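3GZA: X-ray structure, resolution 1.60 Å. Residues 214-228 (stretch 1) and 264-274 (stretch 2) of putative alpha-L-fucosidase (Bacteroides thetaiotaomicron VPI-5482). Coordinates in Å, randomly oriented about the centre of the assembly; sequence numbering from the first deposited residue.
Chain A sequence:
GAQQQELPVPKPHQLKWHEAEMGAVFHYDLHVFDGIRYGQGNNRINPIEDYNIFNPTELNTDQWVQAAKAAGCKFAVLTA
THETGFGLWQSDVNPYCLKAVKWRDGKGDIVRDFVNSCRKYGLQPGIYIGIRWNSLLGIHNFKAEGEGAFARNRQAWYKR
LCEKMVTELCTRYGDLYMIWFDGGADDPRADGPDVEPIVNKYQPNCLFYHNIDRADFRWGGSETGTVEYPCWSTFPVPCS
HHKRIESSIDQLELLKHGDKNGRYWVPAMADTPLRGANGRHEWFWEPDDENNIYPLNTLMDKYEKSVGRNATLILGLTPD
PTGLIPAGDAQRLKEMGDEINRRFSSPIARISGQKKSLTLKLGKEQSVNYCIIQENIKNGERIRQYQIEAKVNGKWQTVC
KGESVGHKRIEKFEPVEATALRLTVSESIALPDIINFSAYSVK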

# COMPACT_ATOMS: atom_id res chain seq x y z
N ARG A 214 27.62 10.54 4.02
CA ARG A 214 27.57 11.36 5.20
C ARG A 214 26.91 10.76 6.41
O ARG A 214 25.83 10.17 6.32
CB ARG A 214 26.79 12.64 4.82
CG ARG A 214 26.63 13.64 5.94
CD ARG A 214 25.82 14.80 5.49
NE ARG A 214 25.33 15.66 6.57
CZ ARG A 214 24.51 16.69 6.38
NH1 ARG A 214 24.16 17.07 5.16
NH2 ARG A 214 24.08 17.40 7.40
N ALA A 215 27.52 10.96 7.58
CA ALA A 215 26.95 10.64 8.88
C ALA A 215 27.34 11.80 9.81
O ALA A 215 28.52 12.13 9.91
CB ALA A 215 27.48 9.37 9.44
N ASP A 216 26.33 12.41 10.41
CA ASP A 216 26.60 13.50 11.36
C ASP A 216 26.95 13.03 12.77
O ASP A 216 27.39 13.83 13.61
CB ASP A 216 25.47 14.49 11.38
CG ASP A 216 25.40 15.33 10.12
OD1 ASP A 216 26.33 15.34 9.28
OD2 ASP A 216 24.38 16.08 10.01
N PHE A 217 26.83 11.73 13.00
CA PHE A 217 27.34 11.07 14.18
C PHE A 217 27.46 9.60 13.80
O PHE A 217 27.01 9.24 12.69
CB PHE A 217 26.48 11.33 15.43
CG PHE A 217 25.06 10.93 15.31
CD1 PHE A 217 24.71 9.64 15.51
CD2 PHE A 217 24.07 11.87 15.03
CE1 PHE A 217 23.45 9.25 15.41
CE2 PHE A 217 22.79 11.50 14.95
CZ PHE A 217 22.46 10.20 15.17
N ARG A 218 28.09 8.78 14.63
CA ARG A 218 28.31 7.37 14.30
C ARG A 218 27.76 6.51 15.40
O ARG A 218 27.87 6.86 16.56
CB ARG A 218 29.80 7.02 14.14
CG ARG A 218 30.65 7.22 15.41
CD ARG A 218 32.11 7.01 15.14
NE ARG A 218 32.79 6.76 16.42
CZ ARG A 218 33.41 7.67 17.17
NH1 ARG A 218 33.58 8.93 16.74
NH2 ARG A 218 33.93 7.29 18.32
N TRP A 219 27.25 5.35 15.02
CA TRP A 219 26.87 4.32 16.00
C TRP A 219 28.15 3.81 16.62
O TRP A 219 29.07 3.40 15.92
CB TRP A 219 26.13 3.18 15.28
CG TRP A 219 25.76 2.03 16.16
CD1 TRP A 219 24.94 2.07 17.21
CD2 TRP A 219 26.20 0.68 16.02
NE1 TRP A 219 24.81 0.82 17.76
CE2 TRP A 219 25.56 -0.06 17.04
CE3 TRP A 219 27.03 0.03 15.12
CZ2 TRP A 219 25.75 -1.40 17.20
CZ3 TRP A 219 27.24 -1.31 15.29
CH2 TRP A 219 26.60 -2.01 16.32
N GLY A 220 28.20 3.81 17.95
CA GLY A 220 29.39 3.42 18.71
C GLY A 220 29.75 1.96 18.80
O GLY A 220 30.49 1.57 19.71
N GLY A 221 29.24 1.14 17.88
CA GLY A 221 29.73 -0.25 17.78
C GLY A 221 29.02 -1.33 18.59
O GLY A 221 29.46 -2.50 18.53
N SER A 222 28.02 -0.98 19.40
CA SER A 222 27.27 -1.97 20.16
C SER A 222 25.97 -1.31 20.58
O SER A 222 25.80 -0.10 20.44
CB SER A 222 28.02 -2.41 21.40
OG SER A 222 28.03 -1.39 22.40
N GLU A 223 25.01 -2.12 21.04
CA GLU A 223 23.76 -1.62 21.63
C GLU A 223 23.80 -1.87 23.15
O GLU A 223 22.77 -2.15 23.77
CB GLU A 223 22.56 -2.28 20.99
CG GLU A 223 22.47 -1.97 19.50
CD GLU A 223 21.20 -2.48 18.84
OE1 GLU A 223 20.47 -3.29 19.46
OE2 GLU A 223 20.91 -2.07 17.70
N THR A 224 24.97 -1.68 23.75
CA THR A 224 25.16 -1.84 25.19
C THR A 224 24.94 -0.55 25.95
O THR A 224 24.99 -0.55 27.18
CB THR A 224 26.60 -2.27 25.51
OG1 THR A 224 27.50 -1.28 25.04
CG2 THR A 224 26.92 -3.68 24.90
N GLY A 225 24.71 0.55 25.24
CA GLY A 225 24.58 1.86 25.86
C GLY A 225 25.90 2.40 26.36
O GLY A 225 25.92 3.27 27.24
N THR A 226 26.99 1.91 25.77
CA THR A 226 28.35 2.35 26.11
C THR A 226 29.16 2.50 24.85
O THR A 226 28.75 2.05 23.78
CB THR A 226 29.11 1.35 27.00
OG1 THR A 226 29.49 0.16 26.24
CG2 THR A 226 28.32 0.96 28.20
N VAL A 227 30.27 3.19 25.00
CA VAL A 227 31.34 3.21 24.02
C VAL A 227 32.60 2.76 24.74
O VAL A 227 32.62 2.63 25.94
CB VAL A 227 31.53 4.60 23.37
CG1 VAL A 227 30.34 4.98 22.50
CG2 VAL A 227 31.82 5.72 24.43
N GLU A 228 33.69 2.58 24.02
CA GLU A 228 34.94 2.20 24.64
C GLU A 228 35.72 3.45 25.02
O GLU A 228 35.23 4.57 24.85
CB GLU A 228 35.71 1.27 23.72
CG GLU A 228 34.99 -0.04 23.45
CD GLU A 228 34.79 -0.86 24.71
OE1 GLU A 228 35.79 -1.05 25.42
OE2 GLU A 228 33.68 -1.35 24.96
N TYR A 264 37.57 14.41 10.00
CA TYR A 264 36.10 14.62 10.01
C TYR A 264 35.48 14.48 11.39
O TYR A 264 35.93 13.67 12.23
CB TYR A 264 35.44 13.62 9.02
CG TYR A 264 36.04 13.81 7.64
CD1 TYR A 264 35.61 14.85 6.83
CD2 TYR A 264 37.09 13.02 7.20
CE1 TYR A 264 36.16 15.07 5.60
CE2 TYR A 264 37.66 13.24 5.97
CZ TYR A 264 37.19 14.26 5.17
OH TYR A 264 37.76 14.46 3.94
N TRP A 265 34.46 15.30 11.64
CA TRP A 265 33.78 15.30 12.92
C TRP A 265 32.54 14.41 12.84
O TRP A 265 31.52 14.78 12.24
CB TRP A 265 33.39 16.73 13.30
CG TRP A 265 33.11 16.85 14.79
CD1 TRP A 265 31.93 16.73 15.41
CD2 TRP A 265 34.08 17.05 15.83
NE1 TRP A 265 32.08 16.85 16.78
CE2 TRP A 265 33.40 17.07 17.05
CE3 TRP A 265 35.46 17.26 15.83
CZ2 TRP A 265 34.06 17.28 18.26
CZ3 TRP A 265 36.10 17.46 17.04
CH2 TRP A 265 35.41 17.46 18.22
N VAL A 266 32.68 13.18 13.34
CA VAL A 266 31.61 12.15 13.29
C VAL A 266 31.47 11.55 14.71
O VAL A 266 31.97 10.44 14.96
CB VAL A 266 31.87 11.05 12.24
CG1 VAL A 266 30.63 10.23 12.02
CG2 VAL A 266 32.29 11.66 10.88
N PRO A 267 30.86 12.32 15.63
CA PRO A 267 30.91 11.93 17.02
C PRO A 267 30.13 10.70 17.40
O PRO A 267 29.23 10.26 16.70
CB PRO A 267 30.43 13.19 17.76
CG PRO A 267 29.62 13.92 16.72
CD PRO A 267 30.18 13.61 15.44
N ALA A 268 30.52 10.15 18.55
CA ALA A 268 29.97 8.90 19.03
C ALA A 268 28.56 8.92 19.60
O ALA A 268 28.17 9.76 20.40
CB ALA A 268 30.93 8.28 20.07
N MSE A 269 27.80 7.94 19.18
CA MSE A 269 26.47 7.67 19.68
C MSE A 269 26.49 6.31 20.39
O MSE A 269 27.09 5.37 19.91
CB MSE A 269 25.48 7.60 18.54
CG MSE A 269 24.13 7.38 18.95
SE MSE A 269 23.50 5.52 18.81
CE MSE A 269 23.08 5.56 16.94
N ALA A 270 25.90 6.24 21.58
CA ALA A 270 25.69 4.98 22.30
C ALA A 270 24.19 4.76 22.34
O ALA A 270 23.41 5.72 22.35
CB ALA A 270 26.24 5.06 23.73
N ASP A 271 23.75 3.50 22.30
CA ASP A 271 22.33 3.24 22.39
C ASP A 271 22.05 1.89 23.04
O ASP A 271 22.92 1.01 23.03
CB ASP A 271 21.58 3.39 21.04
CG ASP A 271 21.94 2.38 19.96
OD1 ASP A 271 22.88 1.58 20.05
OD2 ASP A 271 21.22 2.42 18.91
N THR A 272 20.85 1.79 23.60
CA THR A 272 20.41 0.55 24.21
C THR A 272 18.92 0.60 24.42
O THR A 272 18.36 1.62 24.71
CB THR A 272 21.08 0.30 25.58
OG1 THR A 272 20.61 -0.94 26.16
CG2 THR A 272 20.82 1.45 26.59
N PRO A 273 18.28 -0.55 24.26
CA PRO A 273 16.89 -0.60 24.71
C PRO A 273 16.89 -0.46 26.24
O PRO A 273 17.84 -0.87 26.90
CB PRO A 273 16.45 -2.02 24.38
CG PRO A 273 17.56 -2.74 23.95
CD PRO A 273 18.74 -1.84 23.70
N LEU A 274 15.83 0.15 26.79
CA LEU A 274 15.64 0.11 28.24
C LEU A 274 15.35 -1.33 28.70
O LEU A 274 15.80 -1.75 29.76
CB LEU A 274 14.49 1.04 28.62
CG LEU A 274 14.10 1.03 30.09
CD1 LEU A 274 15.28 1.44 31.03
CD2 LEU A 274 12.84 1.94 30.32
O HOH W 1 30.04 14.48 9.98
O HOH W 2 26.11 1.62 22.68
O HOH W 3 21.45 0.63 17.07

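Three main-chain hydrogen bonds define a short parallel pairing. Arg218 N donates to Pro267 O (2.8 Å, 159° at the hydrogen), Met269 N to Arg218 O (2.8 Å, 140°) and Gly220 N to Met269 O (2.7 Å, 133°). This ladder sets Arg218 beside Ala268 and Trp219 beside Met269, with CA atoms 5.2 and 5.0 Å apart. Pro267 has no amide hydrogen to give, but its carbonyl O still accepts the bond from Arg218 N.

Two side-chain donors extend the polar contact. Arg218, with chi1 at 63° and chi2 and chi3 both t, brings NH1 to 2.8 Å from Val266 O, which lies near the guanidinium plane, where the N-H groups point; Ala268 CB sits over one guanidinium face, 3.6 Å from NH2, where a small methyl fits. On the sheet face shared by Trp219 and Met269, Trp219 NE1 donates to Asp271 OD1 (3.1 Å, 140°). Asp271 OD2 accepts from water 3 (2.6 Å), which also donates to Glu223 OE2 (2.8 Å).

Farther along, Gly225 N makes a weak bond to Asp271 O (2.9 Å, 127°). Glycine suits this position: phi is 72°, and an ideal CB would lie 2.8 Å from Thr272 CG2. At Gly220 the equivalent CB would fall 2.6 Å from Met269 O. Water 1 donates to both Ala215 O (2.8 Å) and Trp265 O (2.7 Å), bridging the stretches near their first residues.

Apolar packing completes the 859 Å² buried between the stretches. Met269, a selenomethionine, loses the most area, 95 Å²: its CB meets Phe217 CD1 at 3.7 Å, while its CE reaches Trp219 CD1 at 4.0 Å, at the indole edge. Val227 CG1 packs against Ala268 CB (4.1 Å) and Ala270 CB (4.3 Å).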